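Local coordinates for GDSL-like Lipase/Acylhydrolase family protein (Neisseria meningitidis, PDB 4K7J), which probably removes O-linked acetyl groups from peptidoglycan as a serine esterase of the SGNH (GDSL) hydrolase family, at residues D230-L235 with V270-D275; L57-S62 with T222-W227; G106-L111 with L187-E192; I86-P91 with S150-P155. One frame throughout, in Å; residues are numbered along the deposited sequence.

Contact 1 (D230-L235 with V270-D275); sequences DRMNDL and VRQIRD
Met232 and Leu235, one turn apart on helix 231-236, meet Gln272 and Ile273 on helix 259-276. In the alpha/beta fold of the SGNH hydrolases, the second helix belongs to the beta-alpha-beta crossover from strand 242-246 to the parallel neighbouring strand 281-286. The two backbones are closest at Met232 and Ile273, whose CA atoms lie 7.2 Å apart.

The Met232 side chain can be traced outward. Its CB points at the opposite helix without yet touching it. CG lies 4.0 Å from Gln272 OE1, a loose approach. A bend at the next torsion (chi2 -57°) turns the chain, leaving SD 4.1 Å from Gln272 CB. Finally CE comes against the extended Gln272 chain, 3.5 Å from Gln272 OE1 and 3.6 Å from Gln272 CB. The Met232 and Gln272 side chains cross at about a right angle, and no hydrogen bond links the two segments.

The second pair is purely apolar and buried. Ile273 also packs on Ile282 of strand 281-286, which places this layer against the sheet. Leu235 presents a single methyl: CD2 lies 3.8 Å from Ile273 CG1 and 4.1 Å from Ile273 CA.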
loop_
_atom_site.group_PDB
_atom_site.type_symbol
_atom_site.label_atom_id
_atom_site.label_comp_id
_atom_site.label_asym_id
_atom_site.label_seq_id
_atom_site.Cartn_x
_atom_site.Cartn_y
_atom_site.Cartn_z
ATOM N N ASP A 230 16.920 -5.661 -5.642
ATOM C CA ASP A 230 17.048 -5.405 -4.204
ATOM C C ASP A 230 15.788 -4.823 -3.574
ATOM O O ASP A 230 15.871 -4.155 -2.537
ATOM C CB ASP A 230 18.211 -4.441 -3.909
ATOM C CG ASP A 230 19.566 -5.074 -4.118
ATOM O OD1 ASP A 230 19.627 -6.317 -4.160
ATOM O OD2 ASP A 230 20.568 -4.324 -4.246
ATOM N N ARG A 231 14.630 -5.072 -4.177
ATOM C CA ARG A 231 13.364 -4.511 -3.674
ATOM C C ARG A 231 13.010 -4.933 -2.231
ATOM O O ARG A 231 12.361 -4.186 -1.495
ATOM C CB ARG A 231 12.222 -4.884 -4.623
ATOM C CG ARG A 231 11.984 -6.397 -4.741
ATOM C CD ARG A 231 10.985 -6.664 -5.841
ATOM N NE ARG A 231 10.873 -8.070 -6.213
ATOM C CZ ARG A 231 11.563 -8.643 -7.194
ATOM N NH1 ARG A 231 12.439 -7.942 -7.905
ATOM N NH2 ARG A 231 11.376 -9.925 -7.466
ATOM N N MET A 232 13.425 -6.127 -1.823
ATOM C CA MET A 232 13.192 -6.564 -0.436
ATOM C C MET A 232 14.000 -5.754 0.587
ATOM O O MET A 232 13.572 -5.578 1.727
ATOM C CB MET A 232 13.467 -8.064 -0.282
ATOM C CG MET A 232 12.477 -8.948 -1.070
ATOM S SD MET A 232 10.753 -8.643 -0.607
ATOM C CE MET A 232 9.904 -9.699 -1.784
ATOM N N ASN A 233 15.167 -5.258 0.188
ATOM C CA ASN A 233 15.895 -4.327 1.051
ATOM C C ASN A 233 15.164 -2.991 1.179
ATOM O O ASN A 233 15.205 -2.357 2.242
ATOM C CB ASN A 233 17.339 -4.120 0.579
ATOM C CG ASN A 233 18.127 -5.421 0.523
ATOM O OD1 ASN A 233 17.806 -6.391 1.212
ATOM N ND2 ASN A 233 19.152 -5.450 -0.315
ATOM N N ASP A 234 14.483 -2.566 0.113
ATOM C CA ASP A 234 13.592 -1.405 0.220
ATOM C C ASP A 234 12.438 -1.706 1.201
ATOM O O ASP A 234 12.061 -0.863 2.013
ATOM C CB ASP A 234 13.009 -0.998 -1.150
ATOM C CG ASP A 234 14.077 -0.600 -2.172
ATOM O OD1 ASP A 234 15.197 -0.184 -1.784
ATOM O OD2 ASP A 234 13.781 -0.694 -3.391
ATOM N N LEU A 235 11.866 -2.903 1.113
ATOM C CA LEU A 235 10.784 -3.286 2.026
ATOM C C LEU A 235 11.254 -3.285 3.488
ATOM O O LEU A 235 10.564 -2.775 4.382
ATOM C CB LEU A 235 10.229 -4.665 1.655
ATOM C CG LEU A 235 9.119 -5.179 2.577
ATOM C CD1 LEU A 235 7.914 -4.268 2.558
ATOM C CD2 LEU A 235 8.735 -6.594 2.223
ATOM N N VAL A 270 5.621 -14.219 0.177
ATOM C CA VAL A 270 5.337 -14.144 1.614
ATOM C C VAL A 270 6.578 -14.501 2.439
ATOM O O VAL A 270 6.909 -13.820 3.406
ATOM C CB VAL A 270 4.148 -15.048 2.018
ATOM C CG1 VAL A 270 4.015 -15.125 3.536
ATOM C CG2 VAL A 270 2.840 -14.532 1.394
ATOM N N ARG A 271 7.255 -15.572 2.039
ATOM C CA ARG A 271 8.510 -15.982 2.664
ATOM C C ARG A 271 9.506 -14.825 2.669
ATOM O O ARG A 271 10.104 -14.484 3.703
ATOM C CB ARG A 271 9.105 -17.158 1.884
ATOM C CG ARG A 271 10.002 -18.062 2.698
ATOM C CD ARG A 271 10.917 -18.922 1.815
ATOM N NE ARG A 271 10.333 -19.314 0.528
ATOM C CZ ARG A 271 9.302 -20.149 0.373
ATOM N NH1 ARG A 271 8.695 -20.676 1.429
ATOM N NH2 ARG A 271 8.862 -20.445 -0.849
ATOM N N GLN A 272 9.670 -14.208 1.505
ATOM C CA GLN A 272 10.584 -13.087 1.378
ATOM C C GLN A 272 10.211 -11.883 2.231
ATOM O O GLN A 272 11.090 -11.244 2.823
ATOM C CB GLN A 272 10.770 -12.724 -0.087
ATOM C CG GLN A 272 11.575 -13.790 -0.811
ATOM C CD GLN A 272 11.576 -13.611 -2.305
ATOM O OE1 GLN A 272 11.696 -12.496 -2.809
ATOM N NE2 GLN A 272 11.431 -14.715 -3.029
ATOM N N ILE A 273 8.917 -11.585 2.319
ATOM C CA ILE A 273 8.454 -10.522 3.201
ATOM C C ILE A 273 8.832 -10.821 4.654
ATOM O O ILE A 273 9.308 -9.944 5.378
ATOM C CB ILE A 273 6.914 -10.312 3.091
ATOM C CG1 ILE A 273 6.549 -9.707 1.728
ATOM C CG2 ILE A 273 6.414 -9.437 4.226
ATOM C CD1 ILE A 273 5.045 -9.769 1.396
ATOM N N ARG A 274 8.634 -12.067 5.073
ATOM C CA ARG A 274 8.961 -12.470 6.445
ATOM C C ARG A 274 10.453 -12.380 6.728
ATOM O O ARG A 274 10.850 -11.910 7.786
ATOM C CB ARG A 274 8.464 -13.884 6.737
ATOM C CG ARG A 274 6.955 -14.015 6.763
ATOM C CD ARG A 274 6.538 -15.267 7.518
ATOM N NE ARG A 274 5.084 -15.384 7.610
ATOM C CZ ARG A 274 4.330 -14.609 8.383
ATOM N NH1 ARG A 274 4.902 -13.660 9.119
ATOM N NH2 ARG A 274 3.008 -14.774 8.425
ATOM N N ASP A 275 11.273 -12.818 5.778
ATOM C CA ASP A 275 12.728 -12.679 5.906
ATOM C C ASP A 275 13.116 -11.210 6.024
ATOM O O ASP A 275 13.976 -10.854 6.828
ATOM C CB ASP A 275 13.466 -13.285 4.701
ATOM C CG ASP A 275 13.288 -14.795 4.581
ATOM O OD1 ASP A 275 12.735 -15.430 5.511
ATOM O OD2 ASP A 275 13.717 -15.348 3.543
#

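Contact 2 (L57-S62 with T222-W227); sequences LQIGDS and TQWSKW. With ACT (acetate ion), chain C.
The carbonyl oxygen of Trp224 accepts the backbone N-H of Trp227 at 2.9 Å (N to O), closing a 3-10 turn from which both indoles reach Ile59. Within that turn the two tryptophans pack on each other: Trp227 CZ3 sits 3.4 Å above the Trp224 ring plane, offset toward the rim, while Trp224 CA lies over the centre of the Trp227 ring. The polar end of Trp224 is engaged elsewhere, NE1 bonding to Tyr247 OH, and NE1 of Trp227 bonds to Ser113 OG.

Ile59 lies on strand 53-60 of the parallel core, whose end runs into Gly60-Asp61-Ser62, the GDS signature of the family. Asp61 is the N-cap of the following helix, its OD1 taking the N-H of His63. An acetate ion occupies the pocket beyond: Ser62 N donates to its OXT at 3.1 Å with an angle of 151°, and His351 NE2, Gly218 N and Asn250 ND2 also bond to the ion, a set of donors consistent with an SGNH oxyanion hole.

Ile59 divides its contacts by branch. CG2, placed anti to the backbone N by a chi1 of -46°, is 3.7 Å from Trp224 CZ2, approaching that ring obliquely. The same methyl meets Trp227 CH2 at 4.1 Å, here at the ring edge and near its plane. CD1 of Ile59 adds a second touch on the benzo part of Trp224, at 3.7 Å from CZ2.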
loop_
_atom_site.group_PDB
_atom_site.type_symbol
_atom_site.label_atom_id
_atom_site.label_comp_id
_atom_site.label_asym_id
_atom_site.label_seq_id
_atom_site.Cartn_x
_atom_site.Cartn_y
_atom_site.Cartn_z
ATOM N N LEU A 57 1.294 -1.013 5.825
ATOM C CA LEU A 57 1.647 -0.787 4.421
ATOM C C LEU A 57 0.805 -1.653 3.475
ATOM O O LEU A 57 0.942 -2.875 3.456
ATOM C CB LEU A 57 3.133 -1.093 4.197
ATOM C CG LEU A 57 3.668 -1.053 2.764
ATOM C CD1 LEU A 57 3.457 0.339 2.174
ATOM C CD2 LEU A 57 5.167 -1.448 2.731
ATOM N N GLN A 58 -0.047 -1.023 2.674
ATOM C CA GLN A 58 -0.861 -1.784 1.740
ATOM C C GLN A 58 -0.323 -1.699 0.313
ATOM O O GLN A 58 -0.228 -0.613 -0.278
ATOM C CB GLN A 58 -2.328 -1.332 1.779
ATOM C CG GLN A 58 -3.198 -2.144 0.814
ATOM C CD GLN A 58 -4.669 -2.084 1.154
ATOM O OE1 GLN A 58 -5.048 -2.109 2.328
ATOM N NE2 GLN A 58 -5.514 -2.005 0.125
ATOM N N ILE A 59 0.019 -2.857 -0.233
ATOM C CA ILE A 59 0.586 -2.947 -1.566
ATOM C C ILE A 59 -0.399 -3.721 -2.414
ATOM O O ILE A 59 -0.800 -4.822 -2.039
ATOM C CB ILE A 59 1.944 -3.676 -1.545
ATOM C CG1 ILE A 59 2.809 -3.143 -0.396
ATOM C CG2 ILE A 59 2.664 -3.553 -2.919
ATOM C CD1 ILE A 59 4.067 -3.969 -0.123
ATOM N N GLY A 60 -0.818 -3.145 -3.537
ATOM C CA GLY A 60 -1.846 -3.782 -4.344
ATOM C C GLY A 60 -2.100 -3.195 -5.723
ATOM O O GLY A 60 -1.195 -2.667 -6.361
ATOM N N ASP A 61 -3.344 -3.290 -6.179
ATOM C CA ASP A 61 -3.707 -2.893 -7.537
ATOM C C ASP A 61 -4.517 -1.588 -7.531
ATOM O O ASP A 61 -4.326 -0.748 -6.665
ATOM C CB ASP A 61 -4.488 -4.021 -8.217
ATOM C CG ASP A 61 -5.675 -4.497 -7.385
ATOM O OD1 ASP A 61 -6.133 -3.742 -6.488
ATOM O OD2 ASP A 61 -6.158 -5.636 -7.619
ATOM N N SER A 62 -5.453 -1.427 -8.463
ATOM C CA SER A 62 -6.134 -0.146 -8.590
ATOM C C SER A 62 -7.039 0.133 -7.399
ATOM O O SER A 62 -7.281 1.290 -7.063
ATOM C CB SER A 62 -6.929 -0.047 -9.895
ATOM O OG SER A 62 -8.193 -0.642 -9.728
ATOM N N THR A 222 2.793 -11.042 -8.695
ATOM C CA THR A 222 4.000 -11.563 -9.330
ATOM C C THR A 222 4.755 -10.475 -10.079
ATOM O O THR A 222 5.941 -10.625 -10.366
ATOM C CB THR A 222 3.703 -12.725 -10.301
ATOM O OG1 THR A 222 2.807 -12.284 -11.340
ATOM C CG2 THR A 222 3.091 -13.901 -9.548
ATOM N N GLN A 223 4.076 -9.377 -10.383
ATOM C CA GLN A 223 4.707 -8.296 -11.126
ATOM C C GLN A 223 5.615 -7.417 -10.267
ATOM O O GLN A 223 6.131 -6.422 -10.752
ATOM C CB GLN A 223 3.670 -7.456 -11.875
ATOM C CG GLN A 223 3.023 -8.243 -13.019
ATOM C CD GLN A 223 1.827 -7.549 -13.604
ATOM O OE1 GLN A 223 1.150 -6.798 -12.921
ATOM N NE2 GLN A 223 1.560 -7.795 -14.885
ATOM N N TRP A 224 5.818 -7.790 -9.004
ATOM C CA TRP A 224 6.938 -7.239 -8.247
ATOM C C TRP A 224 8.262 -7.513 -8.990
ATOM O O TRP A 224 9.263 -6.810 -8.785
ATOM C CB TRP A 224 7.002 -7.833 -6.838
ATOM C CG TRP A 224 5.929 -7.345 -5.883
ATOM C CD1 TRP A 224 4.723 -6.780 -6.202
ATOM C CD2 TRP A 224 5.988 -7.384 -4.453
ATOM N NE1 TRP A 224 4.032 -6.466 -5.056
ATOM C CE2 TRP A 224 4.786 -6.837 -3.970
ATOM C CE3 TRP A 224 6.948 -7.833 -3.533
ATOM C CZ2 TRP A 224 4.512 -6.723 -2.606
ATOM C CZ3 TRP A 224 6.675 -7.722 -2.182
ATOM C CH2 TRP A 224 5.466 -7.166 -1.730
ATOM N N SER A 225 8.263 -8.530 -9.852
ATOM C CA SER A 225 9.452 -8.867 -10.650
ATOM C C SER A 225 9.884 -7.723 -11.594
ATOM O O SER A 225 11.039 -7.662 -12.020
ATOM C CB SER A 225 9.234 -10.166 -11.442
ATOM O OG SER A 225 8.392 -9.933 -12.553
ATOM N N LYS A 226 8.960 -6.810 -11.889
ATOM C CA LYS A 226 9.269 -5.600 -12.655
ATOM C C LYS A 226 10.143 -4.622 -11.881
ATOM O O LYS A 226 10.704 -3.695 -12.473
ATOM C CB LYS A 226 7.981 -4.855 -13.035
ATOM C CG LYS A 226 7.079 -5.535 -14.058
ATOM C CD LYS A 226 5.851 -4.641 -14.276
ATOM C CE LYS A 226 4.905 -5.164 -15.349
ATOM N NZ LYS A 226 3.706 -4.254 -15.454
ATOM N N TRP A 227 10.224 -4.795 -10.561
ATOM C CA TRP A 227 10.939 -3.843 -9.713
ATOM C C TRP A 227 12.380 -4.330 -9.498
ATOM O O TRP A 227 12.701 -5.468 -9.831
ATOM C CB TRP A 227 10.218 -3.636 -8.370
ATOM C CG TRP A 227 8.756 -3.287 -8.480
ATOM C CD1 TRP A 227 8.107 -2.793 -9.575
ATOM C CD2 TRP A 227 7.764 -3.429 -7.457
ATOM N NE1 TRP A 227 6.779 -2.613 -9.294
ATOM C CE2 TRP A 227 6.541 -2.994 -7.999
ATOM C CE3 TRP A 227 7.792 -3.879 -6.126
ATOM C CZ2 TRP A 227 5.352 -2.991 -7.262
ATOM C CZ3 TRP A 227 6.607 -3.884 -5.395
ATOM C CH2 TRP A 227 5.402 -3.455 -5.972
HETATM C C ACT C . -7.507 -2.997 -11.314
HETATM O O ACT C . -7.887 -2.370 -12.347
HETATM O OXT ACT C . -6.289 -2.925 -11.003
HETATM C CH3 ACT C . -8.463 -3.778 -10.467
#

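Contact 3 (G106-L111 with L187-E192); sequences GNWQSL and LTIHTE
Trp108 meets Ile189 with the outer edge of its six-membered ring. CZ2 and CH2 both lie 3.7 Å from Ile189 CG2, so the methyl straddles the CZ2-CH2 bond, in the plane of the indole. Ile189 CB backs it up at 3.8 Å from Trp108 CH2, and the two side chains run at about a right angle. Trp108 NE1 and Thr191 OG1 are 4.2 Å apart, too far for a hydrogen bond; the threonine hydroxyl is instead engaged by Thr129 OG1 and Gly130 O.

Beyond the two segments, Ile189 touches Ile200. Trp108 itself occupies the link between strands 102-106 and 109-112, which belong to different antiparallel sheets. The indole lies between these sheets, in contact with Met135 and Ile189 of one and Ile197 of the other, consistent with a beta sandwich of the galactose-binding-domain clan. No hydrogen bond crosses between the two segments, which is consistent with a contact held mainly by apolar packing, with about 140 Å² buried.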
loop_
_atom_site.group_PDB
_atom_site.type_symbol
_atom_site.label_atom_id
_atom_site.label_comp_id
_atom_site.label_asym_id
_atom_site.label_seq_id
_atom_site.Cartn_x
_atom_site.Cartn_y
_atom_site.Cartn_z
ATOM N N GLY A 106 4.620 20.670 -8.307
ATOM C CA GLY A 106 6.012 20.721 -8.701
ATOM C C GLY A 106 6.214 20.296 -10.133
ATOM O O GLY A 106 5.249 20.045 -10.853
ATOM N N ASN A 107 7.467 20.191 -10.548
ATOM C CA ASN A 107 7.772 19.876 -11.942
ATOM C C ASN A 107 8.385 18.493 -12.140
ATOM O O ASN A 107 8.828 18.158 -13.234
ATOM C CB ASN A 107 8.678 20.947 -12.549
ATOM C CG ASN A 107 9.985 21.125 -11.779
ATOM O OD1 ASN A 107 10.423 20.233 -11.054
ATOM N ND2 ASN A 107 10.625 22.282 -11.959
ATOM N N TRP A 108 8.414 17.691 -11.080
ATOM C CA TRP A 108 8.882 16.306 -11.198
ATOM C C TRP A 108 7.978 15.490 -12.138
ATOM O O TRP A 108 6.775 15.758 -12.244
ATOM C CB TRP A 108 8.958 15.642 -9.817
ATOM C CG TRP A 108 9.942 16.287 -8.870
ATOM C CD1 TRP A 108 10.721 17.387 -9.109
ATOM C CD2 TRP A 108 10.235 15.873 -7.532
ATOM N NE1 TRP A 108 11.485 17.673 -8.000
ATOM C CE2 TRP A 108 11.196 16.762 -7.017
ATOM C CE3 TRP A 108 9.777 14.828 -6.720
ATOM C CZ2 TRP A 108 11.716 16.634 -5.726
ATOM C CZ3 TRP A 108 10.282 14.710 -5.443
ATOM C CH2 TRP A 108 11.245 15.606 -4.956
ATOM N N GLN A 109 8.549 14.501 -12.821
ATOM C CA GLN A 109 7.750 13.647 -13.704
ATOM C C GLN A 109 7.723 12.193 -13.244
ATOM O O GLN A 109 8.762 11.542 -13.216
ATOM C CB GLN A 109 8.265 13.716 -15.143
ATOM C CG GLN A 109 7.434 12.845 -16.092
ATOM C CD GLN A 109 5.963 13.267 -16.137
ATOM O OE1 GLN A 109 5.646 14.465 -16.221
ATOM N NE2 GLN A 109 5.054 12.282 -16.069
ATOM N N SER A 110 6.539 11.681 -12.906
ATOM C CA SER A 110 6.423 10.297 -12.432
ATOM C C SER A 110 6.494 9.264 -13.559
ATOM O O SER A 110 6.247 9.569 -14.725
ATOM C CB SER A 110 5.133 10.092 -11.637
ATOM O OG SER A 110 4.003 10.299 -12.477
ATOM N N LEU A 111 6.842 8.042 -13.177
ATOM C CA LEU A 111 6.913 6.902 -14.079
ATOM C C LEU A 111 6.549 5.689 -13.234
ATOM O O LEU A 111 7.022 5.566 -12.099
ATOM C CB LEU A 111 8.334 6.752 -14.628
ATOM C CG LEU A 111 8.580 5.480 -15.433
ATOM C CD1 LEU A 111 7.856 5.596 -16.756
ATOM C CD2 LEU A 111 10.071 5.201 -15.625
ATOM N N LEU A 187 6.078 20.716 2.627
ATOM C CA LEU A 187 7.419 20.200 2.471
ATOM C C LEU A 187 7.875 20.534 1.065
ATOM O O LEU A 187 7.237 20.122 0.109
ATOM C CB LEU A 187 7.389 18.678 2.631
ATOM C CG LEU A 187 8.695 17.902 2.601
ATOM C CD1 LEU A 187 9.533 18.408 3.727
ATOM C CD2 LEU A 187 8.432 16.413 2.787
ATOM N N THR A 188 8.975 21.268 0.940
ATOM C CA THR A 188 9.487 21.652 -0.376
ATOM C C THR A 188 10.864 21.054 -0.610
ATOM O O THR A 188 11.773 21.244 0.185
ATOM C CB THR A 188 9.526 23.178 -0.539
ATOM O OG1 THR A 188 8.189 23.682 -0.482
ATOM C CG2 THR A 188 10.141 23.568 -1.881
ATOM N N ILE A 189 10.995 20.316 -1.707
ATOM C CA ILE A 189 12.222 19.619 -2.033
ATOM C C ILE A 189 12.766 20.147 -3.353
ATOM O O ILE A 189 12.057 20.163 -4.368
ATOM C CB ILE A 189 11.975 18.099 -2.150
ATOM C CG1 ILE A 189 11.351 17.575 -0.852
ATOM C CG2 ILE A 189 13.271 17.364 -2.465
ATOM C CD1 ILE A 189 10.766 16.185 -0.980
ATOM N N HIS A 190 14.024 20.581 -3.320
ATOM C CA HIS A 190 14.672 21.220 -4.466
ATOM C C HIS A 190 15.843 20.367 -4.921
ATOM O O HIS A 190 16.644 19.921 -4.098
ATOM C CB HIS A 190 15.199 22.615 -4.065
ATOM C CG HIS A 190 14.132 23.662 -3.949
ATOM N ND1 HIS A 190 14.312 24.839 -3.250
ATOM C CD2 HIS A 190 12.876 23.715 -4.457
ATOM C CE1 HIS A 190 13.214 25.570 -3.331
ATOM N NE2 HIS A 190 12.327 24.908 -4.054
ATOM N N THR A 191 15.953 20.139 -6.222
ATOM C CA THR A 191 17.071 19.357 -6.753
ATOM C C THR A 191 17.833 20.149 -7.801
ATOM O O THR A 191 17.333 20.385 -8.903
ATOM C CB THR A 191 16.611 18.009 -7.360
ATOM O OG1 THR A 191 15.637 18.245 -8.384
ATOM C CG2 THR A 191 15.981 17.129 -6.292
ATOM N N GLU A 192 19.045 20.563 -7.452
ATOM C CA GLU A 192 19.879 21.293 -8.394
ATOM C C GLU A 192 20.188 20.413 -9.601
ATOM O O GLU A 192 19.991 20.831 -10.730
ATOM C CB GLU A 192 21.161 21.790 -7.719
ATOM C CG GLU A 192 22.283 22.182 -8.687
ATOM C CD GLU A 192 22.018 23.475 -9.454
ATOM O OE1 GLU A 192 20.938 24.092 -9.288
ATOM O OE2 GLU A 192 22.907 23.872 -10.234
#

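Contact 4 (I86-P91 with S150-P155); sequences IGWVYP and SLFAKP
Aromatic contact dominates between Trp88 and Phe152. Phe152 CE2 lies over one face of the indole, 3.4 Å from Trp88 CZ3 and 3.5 Å from Trp88 CH2, with CD2 of the same ring edge 3.5 Å from CZ3. The planes meet at 42° and the centroids of the two six-membered rings are 5.0 Å apart, an oblique pair that is neither a parallel stack nor a T-shape. With CG anti to the carbonyl carbon (chi1 -68°) and chi2 at 101°, the benzo half of the indole reaches Phe152.

Van der Waals contact with Ser150 is lighter: its CB is 4.1 Å from Trp88 CH2, and its carbonyl O is 4.0 Å from Trp88 CZ3, obliquely to the ring.

Backbone pairing places both segments in the beta sandwich that interrupts the hydrolase fold between strands 53-60 and 208-215. Both bond to strand 195-203, consistent with their proximity: Gly87 and Val89 to Ile202 and Ile200, with Ile86 and Gly87 both facing Ile202 in a classic beta bulge, and Ser150 and Phe152 to Asn201 and Gly198. The chain then turns a corner at Trp88.

Polar bonds lead away from the aromatic pair: Ser150 OG is bonded to Asp180 OD1, while Trp88 N bonds to Ser212 OG and Trp88 NE1 to Thr238 O, tying this buried tryptophan to strand 208-215 and to the segment after helix 231-236, both of the hydrolase fold.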
loop_
_atom_site.group_PDB
_atom_site.type_symbol
_atom_site.label_atom_id
_atom_site.label_comp_id
_atom_site.label_asym_id
_atom_site.label_seq_id
_atom_site.Cartn_x
_atom_site.Cartn_y
_atom_site.Cartn_z
ATOM N N ILE A 86 0.960 10.987 7.743
ATOM C CA ILE A 86 0.504 10.542 6.432
ATOM C C ILE A 86 1.220 9.299 5.898
ATOM O O ILE A 86 0.663 8.563 5.084
ATOM C CB ILE A 86 0.582 11.661 5.407
ATOM C CG1 ILE A 86 2.024 12.092 5.210
ATOM C CG2 ILE A 86 -0.270 12.839 5.855
ATOM C CD1 ILE A 86 2.263 12.699 3.880
ATOM N N GLY A 87 2.445 9.064 6.357
ATOM C CA GLY A 87 3.187 7.883 5.957
ATOM C C GLY A 87 3.919 8.028 4.636
ATOM O O GLY A 87 4.317 9.136 4.254
ATOM N N TRP A 88 4.097 6.897 3.952
ATOM C CA TRP A 88 4.778 6.839 2.661
ATOM C C TRP A 88 3.829 7.262 1.547
ATOM O O TRP A 88 2.816 6.592 1.317
ATOM C CB TRP A 88 5.262 5.414 2.367
ATOM C CG TRP A 88 6.374 4.909 3.271
ATOM C CD1 TRP A 88 6.247 4.072 4.344
ATOM C CD2 TRP A 88 7.777 5.205 3.155
ATOM N NE1 TRP A 88 7.488 3.825 4.905
ATOM C CE2 TRP A 88 8.440 4.515 4.198
ATOM C CE3 TRP A 88 8.531 5.997 2.279
ATOM C CZ2 TRP A 88 9.828 4.586 4.385
ATOM C CZ3 TRP A 88 9.913 6.070 2.459
ATOM C CH2 TRP A 88 10.546 5.369 3.509
ATOM N N VAL A 89 4.159 8.351 0.848
ATOM C CA VAL A 89 3.327 8.849 -0.252
ATOM C C VAL A 89 4.098 9.042 -1.575
ATOM O O VAL A 89 5.321 8.988 -1.601
ATOM C CB VAL A 89 2.648 10.166 0.141
ATOM C CG1 VAL A 89 1.981 10.017 1.508
ATOM C CG2 VAL A 89 3.663 11.300 0.174
ATOM N N TYR A 90 3.372 9.259 -2.671
ATOM C CA TYR A 90 3.994 9.444 -3.982
ATOM C C TYR A 90 4.934 10.636 -3.945
ATOM O O TYR A 90 4.687 11.594 -3.227
ATOM C CB TYR A 90 2.947 9.726 -5.058
ATOM C CG TYR A 90 1.931 8.630 -5.322
ATOM C CD1 TYR A 90 2.141 7.325 -4.893
ATOM C CD2 TYR A 90 0.760 8.908 -6.026
ATOM C CE1 TYR A 90 1.208 6.327 -5.146
ATOM C CE2 TYR A 90 -0.183 7.915 -6.289
ATOM C CZ TYR A 90 0.046 6.632 -5.846
ATOM O OH TYR A 90 -0.883 5.655 -6.091
ATOM N N PRO A 91 6.003 10.593 -4.743
ATOM C CA PRO A 91 6.862 11.776 -4.845
ATOM C C PRO A 91 6.287 12.833 -5.799
ATOM O O PRO A 91 6.824 13.934 -5.858
ATOM C CB PRO A 91 8.160 11.199 -5.407
ATOM C CG PRO A 91 7.716 10.047 -6.243
ATOM C CD PRO A 91 6.521 9.459 -5.526
ATOM N N SER A 150 11.630 10.674 5.463
ATOM C CA SER A 150 12.551 9.785 4.784
ATOM C C SER A 150 12.159 9.744 3.301
ATOM O O SER A 150 10.974 9.882 2.968
ATOM C CB SER A 150 12.483 8.385 5.398
ATOM O OG SER A 150 13.041 8.358 6.701
ATOM N N LEU A 151 13.133 9.576 2.409
ATOM C CA LEU A 151 12.815 9.490 0.984
ATOM C C LEU A 151 13.601 8.382 0.325
ATOM O O LEU A 151 14.824 8.323 0.474
ATOM C CB LEU A 151 13.186 10.777 0.238
ATOM C CG LEU A 151 12.994 12.200 0.745
ATOM C CD1 LEU A 151 13.956 12.528 1.882
ATOM C CD2 LEU A 151 13.223 13.128 -0.429
ATOM N N PHE A 152 12.937 7.536 -0.456
ATOM C CA PHE A 152 13.703 6.701 -1.374
ATOM C C PHE A 152 14.255 7.614 -2.458
ATOM O O PHE A 152 13.524 8.432 -3.010
ATOM C CB PHE A 152 12.845 5.595 -1.995
ATOM C CG PHE A 152 12.533 4.461 -1.053
ATOM C CD1 PHE A 152 13.391 3.377 -0.946
ATOM C CD2 PHE A 152 11.384 4.482 -0.276
ATOM C CE1 PHE A 152 13.107 2.327 -0.082
ATOM C CE2 PHE A 152 11.087 3.427 0.591
ATOM C CZ PHE A 152 11.958 2.349 0.680
ATOM N N ALA A 153 15.537 7.483 -2.770
ATOM C CA ALA A 153 16.179 8.417 -3.695
ATOM C C ALA A 153 17.390 7.808 -4.372
ATOM O O ALA A 153 18.143 7.065 -3.751
ATOM C CB ALA A 153 16.580 9.697 -2.959
ATOM N N LYS A 154 17.571 8.115 -5.652
ATOM C CA LYS A 154 18.766 7.704 -6.367
ATOM C C LYS A 154 19.374 8.876 -7.124
ATOM O O LYS A 154 18.781 9.386 -8.074
ATOM C CB LYS A 154 18.469 6.571 -7.346
ATOM C CG LYS A 154 19.730 6.066 -8.040
ATOM C CD LYS A 154 19.451 4.881 -8.959
ATOM C CE LYS A 154 18.632 5.289 -10.158
ATOM N NZ LYS A 154 18.585 4.167 -11.149
ATOM N N PRO A 155 20.572 9.298 -6.712
ATOM C CA PRO A 155 21.228 10.446 -7.329
ATOM C C PRO A 155 21.847 10.050 -8.664
ATOM O O PRO A 155 22.213 8.891 -8.854
ATOM C CB PRO A 155 22.352 10.757 -6.339
ATOM C CG PRO A 155 22.751 9.415 -5.834
ATOM C CD PRO A 155 21.438 8.642 -5.713
#

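Contacts 1 and 2 touch through apolar side chains, with centres 12 Å apart: Met232 CE lies 3.8 Å from Trp224 CZ3, and Leu235 CD1 lies 3.9 Å from Leu57 CD2. Contacts 3 and 4 are joined inside the beta sandwich, where Trp108 CE3 comes 3.2 Å from Pro91 O and Ile189 CD1 4.0 Å from Leu151 CD2. Contacts 4 and 1 touch at one point of the interface between sandwich and hydrolase fold, Phe152 CZ 3.5 Å from Asp234 O. From contact 2, which holds the acetate, the centre of contact 4 is about 17 Å away and that of contact 3 about 24 Å, the nearest atoms of contacts 2 and 3 being about 9 Å apart.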